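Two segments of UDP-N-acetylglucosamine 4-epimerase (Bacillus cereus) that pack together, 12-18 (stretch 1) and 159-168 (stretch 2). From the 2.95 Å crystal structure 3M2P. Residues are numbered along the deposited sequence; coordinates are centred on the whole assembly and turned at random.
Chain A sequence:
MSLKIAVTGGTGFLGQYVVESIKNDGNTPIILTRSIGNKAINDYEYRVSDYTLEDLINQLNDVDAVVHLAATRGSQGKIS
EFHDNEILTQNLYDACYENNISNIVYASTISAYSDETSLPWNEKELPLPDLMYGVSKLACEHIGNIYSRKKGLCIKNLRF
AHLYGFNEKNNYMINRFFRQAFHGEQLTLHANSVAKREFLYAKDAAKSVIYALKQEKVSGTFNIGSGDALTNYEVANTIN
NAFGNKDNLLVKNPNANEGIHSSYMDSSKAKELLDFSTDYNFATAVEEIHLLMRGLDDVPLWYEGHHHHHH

Stretch 1, residues 12-18: GFLGQYV
Stretch 2 159-168: RFAHLYGFNE

The first stretch is the opening of a helix. Gly12, at phi/psi -61/-177, occupies the N-cap position, and residues 13 to 18 follow in helical conformation, with phi between -40 and -69 and psi between -39 and -57; the helix continues later in the chain. Two backbone hydrogen bonds accompany the helical turn: Gln16 N donates to Gly12 O at 3.1 Å, and Val18 N to Leu14 O at 3.0 Å. The second stretch is mostly extended. Arg159 (-78/85) and Phe160 (-61/141) end a strand that began earlier, Ala161 (-75/-175) separates it from the next strand, and His162 (-67/119), Leu163 (-80/137) and Tyr164 (-134/155) form a short second strand. Gly165 then opens out to -159/-158, Phe166 sits at -107/111, and Asn167 takes a positive phi, 84/84, before Glu168 with phi -130.

The register places Phe13 CA 7.3 Å from Glu168 CA and Leu14 CA 8.2 Å from Leu163 CA. Successive helix residues therefore address different parts of the second stretch: Phe13 faces the loop after the second strand, while Leu14 faces the strand residues. The two stretches together bury 371 Å², with Phe13 contributing the largest share.

Phe13, chi1 t (174°) and chi2 68°, drives its ring into the loop. The ring edge meets the backbone, with Phe13 CZ 3.3 Å from Gly165 CA and 4.1 Å from Phe166 N. This approach depends on the glycine: an ideal CB on Gly165 would point toward the helix and lie 2.2 Å from Phe13 CZ, a clash, and 3.0 Å from Tyr17 OH. Absence of a side chain is thus what lets an aromatic edge rest against the main chain here. One face of the same ring is covered by Glu168, whose t, t side chain (chi3 -7°) lays its aliphatic part across it. Glu168 CG stands 3.9 Å from the centroid of the Phe13 ring, only 9° off the ring normal, a CH-pi contact; Glu168 OE2 comes within 3.7 Å of Phe13 CD2, while OE1 is hydrogen-bonded elsewhere in the structure.

Tyr17, one helical turn on from Phe13, supplies the polar anchor. With chi1 m (-77°) and chi2 -93°, it brings its hydroxyl to the loop, where Phe166 N donates a hydrogen bond to Tyr17 OH at 2.9 Å, with an N-H...O angle of 158°. It is the sole hydrogen bond across the contact, and it pairs a side chain with a backbone amide. Phe166 (chi1 t, 150°; chi2 74°) starts sideways and its end leads away, though its CB remains 3.6 Å from Tyr17 OH.

Leu14 makes the contacts between apolar side chains with Leu163 and Phe160. Its chi1 of -147° lies between wells, with chi2 t. Leu14 CG packs 3.6 Å from CD2 of Leu163 (m, p), and Leu14 CD1 reaches 4.0 Å from CE2 of Phe160 (chi1 m, chi2 -62°). Tyr164, chi1 p, points its CA-to-CB bond away from the helix, whereas Leu163 before it points toward.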

# COMPACT_ATOMS: atom_id res chain seq x y z
N GLY A 12 -3.62 -23.49 -3.41
CA GLY A 12 -4.73 -22.68 -2.96
C GLY A 12 -5.98 -22.78 -3.82
O GLY A 12 -6.03 -23.57 -4.77
N PHE A 13 -6.99 -21.99 -3.47
CA PHE A 13 -8.28 -22.01 -4.14
C PHE A 13 -8.17 -21.45 -5.55
O PHE A 13 -8.52 -22.14 -6.52
CB PHE A 13 -9.31 -21.21 -3.32
CG PHE A 13 -10.64 -21.04 -4.00
CD1 PHE A 13 -11.47 -22.13 -4.19
CD2 PHE A 13 -11.06 -19.79 -4.42
CE1 PHE A 13 -12.70 -21.98 -4.82
CE2 PHE A 13 -12.28 -19.62 -5.05
CZ PHE A 13 -13.11 -20.72 -5.25
N LEU A 14 -7.68 -20.22 -5.67
CA LEU A 14 -7.36 -19.64 -6.98
C LEU A 14 -6.35 -20.54 -7.67
O LEU A 14 -6.56 -20.96 -8.80
CB LEU A 14 -6.77 -18.24 -6.83
CG LEU A 14 -7.07 -17.21 -7.93
CD1 LEU A 14 -5.95 -16.19 -8.07
CD2 LEU A 14 -7.35 -17.89 -9.26
N GLY A 15 -5.26 -20.83 -6.98
CA GLY A 15 -4.19 -21.66 -7.52
C GLY A 15 -4.65 -22.84 -8.34
O GLY A 15 -4.14 -23.06 -9.43
N GLN A 16 -5.61 -23.61 -7.83
CA GLN A 16 -6.08 -24.82 -8.52
C GLN A 16 -6.78 -24.54 -9.86
O GLN A 16 -6.60 -25.28 -10.82
CB GLN A 16 -6.98 -25.66 -7.60
CG GLN A 16 -6.24 -26.25 -6.41
CD GLN A 16 -7.10 -27.20 -5.58
OE1 GLN A 16 -7.94 -26.76 -4.77
NE2 GLN A 16 -6.89 -28.50 -5.76
N TYR A 17 -7.57 -23.47 -9.92
CA TYR A 17 -8.12 -22.99 -11.19
C TYR A 17 -7.02 -22.58 -12.16
O TYR A 17 -7.05 -22.94 -13.33
CB TYR A 17 -9.06 -21.81 -10.95
CG TYR A 17 -10.41 -22.19 -10.42
CD1 TYR A 17 -11.47 -22.40 -11.27
CD2 TYR A 17 -10.64 -22.34 -9.05
CE1 TYR A 17 -12.71 -22.75 -10.79
CE2 TYR A 17 -11.88 -22.69 -8.56
CZ TYR A 17 -12.91 -22.90 -9.44
OH TYR A 17 -14.16 -23.25 -8.98
N VAL A 18 -6.05 -21.81 -11.66
CA VAL A 18 -4.93 -21.30 -12.46
C VAL A 18 -4.00 -22.39 -12.98
O VAL A 18 -3.52 -22.31 -14.10
CB VAL A 18 -4.08 -20.29 -11.67
CG1 VAL A 18 -2.68 -20.16 -12.29
CG2 VAL A 18 -4.77 -18.95 -11.61
N ARG A 159 -5.35 -6.66 -10.36
CA ARG A 159 -6.30 -6.37 -9.29
C ARG A 159 -7.64 -7.10 -9.47
O ARG A 159 -8.59 -6.54 -10.02
CB ARG A 159 -6.51 -4.86 -9.14
CG ARG A 159 -5.27 -4.14 -8.71
CD ARG A 159 -5.44 -2.65 -8.70
NE ARG A 159 -4.28 -2.00 -8.10
CZ ARG A 159 -3.96 -0.72 -8.29
NH1 ARG A 159 -4.70 0.05 -9.09
NH2 ARG A 159 -2.90 -0.21 -7.69
N PHE A 160 -7.71 -8.35 -9.01
CA PHE A 160 -8.92 -9.17 -9.08
C PHE A 160 -10.10 -8.58 -8.32
O PHE A 160 -9.94 -8.04 -7.23
CB PHE A 160 -8.66 -10.58 -8.54
CG PHE A 160 -7.70 -11.37 -9.36
CD1 PHE A 160 -7.98 -11.68 -10.68
CD2 PHE A 160 -6.51 -11.81 -8.82
CE1 PHE A 160 -7.11 -12.39 -11.43
CE2 PHE A 160 -5.62 -12.53 -9.57
CZ PHE A 160 -5.92 -12.81 -10.88
N ALA A 161 -11.29 -8.71 -8.90
CA ALA A 161 -12.53 -8.39 -8.19
C ALA A 161 -12.78 -9.53 -7.21
O ALA A 161 -11.94 -10.41 -7.07
CB ALA A 161 -13.69 -8.24 -9.17
N HIS A 162 -13.91 -9.51 -6.53
CA HIS A 162 -14.15 -10.52 -5.51
C HIS A 162 -14.29 -11.91 -6.10
O HIS A 162 -15.17 -12.16 -6.90
CB HIS A 162 -15.37 -10.14 -4.66
CG HIS A 162 -15.26 -8.77 -4.07
ND1 HIS A 162 -14.41 -8.48 -3.03
CD2 HIS A 162 -15.86 -7.60 -4.41
CE1 HIS A 162 -14.51 -7.19 -2.73
NE2 HIS A 162 -15.38 -6.64 -3.56
N LEU A 163 -13.40 -12.81 -5.71
CA LEU A 163 -13.41 -14.13 -6.30
C LEU A 163 -14.48 -15.03 -5.67
O LEU A 163 -14.67 -15.03 -4.45
CB LEU A 163 -12.02 -14.80 -6.21
CG LEU A 163 -10.82 -14.06 -6.81
CD1 LEU A 163 -10.62 -12.75 -6.07
CD2 LEU A 163 -9.52 -14.88 -6.75
N TYR A 164 -15.18 -15.78 -6.52
CA TYR A 164 -16.02 -16.87 -6.04
C TYR A 164 -15.79 -18.10 -6.90
O TYR A 164 -15.38 -17.98 -8.06
CB TYR A 164 -17.50 -16.48 -6.06
CG TYR A 164 -18.05 -16.22 -7.43
CD1 TYR A 164 -18.05 -14.94 -7.97
CD2 TYR A 164 -18.59 -17.25 -8.19
CE1 TYR A 164 -18.55 -14.70 -9.22
CE2 TYR A 164 -19.09 -17.02 -9.45
CZ TYR A 164 -19.07 -15.74 -9.96
OH TYR A 164 -19.59 -15.50 -11.21
N GLY A 165 -16.04 -19.27 -6.34
CA GLY A 165 -15.85 -20.52 -7.08
C GLY A 165 -16.61 -21.73 -6.55
O GLY A 165 -17.61 -21.60 -5.85
N PHE A 166 -16.12 -22.91 -6.90
CA PHE A 166 -16.79 -24.14 -6.51
C PHE A 166 -16.03 -24.88 -5.41
O PHE A 166 -14.93 -25.39 -5.64
CB PHE A 166 -16.99 -25.04 -7.73
CG PHE A 166 -16.98 -26.51 -7.42
CD1 PHE A 166 -18.05 -27.11 -6.78
CD2 PHE A 166 -15.89 -27.29 -7.78
CE1 PHE A 166 -18.03 -28.46 -6.49
CE2 PHE A 166 -15.87 -28.65 -7.50
CZ PHE A 166 -16.94 -29.23 -6.85
N ASN A 167 -16.62 -24.91 -4.22
CA ASN A 167 -16.09 -25.65 -3.09
C ASN A 167 -15.02 -24.89 -2.30
O ASN A 167 -13.84 -25.09 -2.51
CB ASN A 167 -15.58 -27.02 -3.56
CG ASN A 167 -15.32 -27.98 -2.41
OD1 ASN A 167 -14.21 -28.50 -2.28
ND2 ASN A 167 -16.33 -28.21 -1.58
N GLU A 168 -15.46 -24.03 -1.37
CA GLU A 168 -14.57 -23.12 -0.64
C GLU A 168 -14.70 -23.12 0.92
O GLU A 168 -14.26 -24.07 1.58
CB GLU A 168 -14.74 -21.71 -1.21
CG GLU A 168 -13.52 -20.82 -1.11
CD GLU A 168 -13.83 -19.42 -1.60
OE1 GLU A 168 -14.94 -19.21 -2.11
OE2 GLU A 168 -12.96 -18.53 -1.46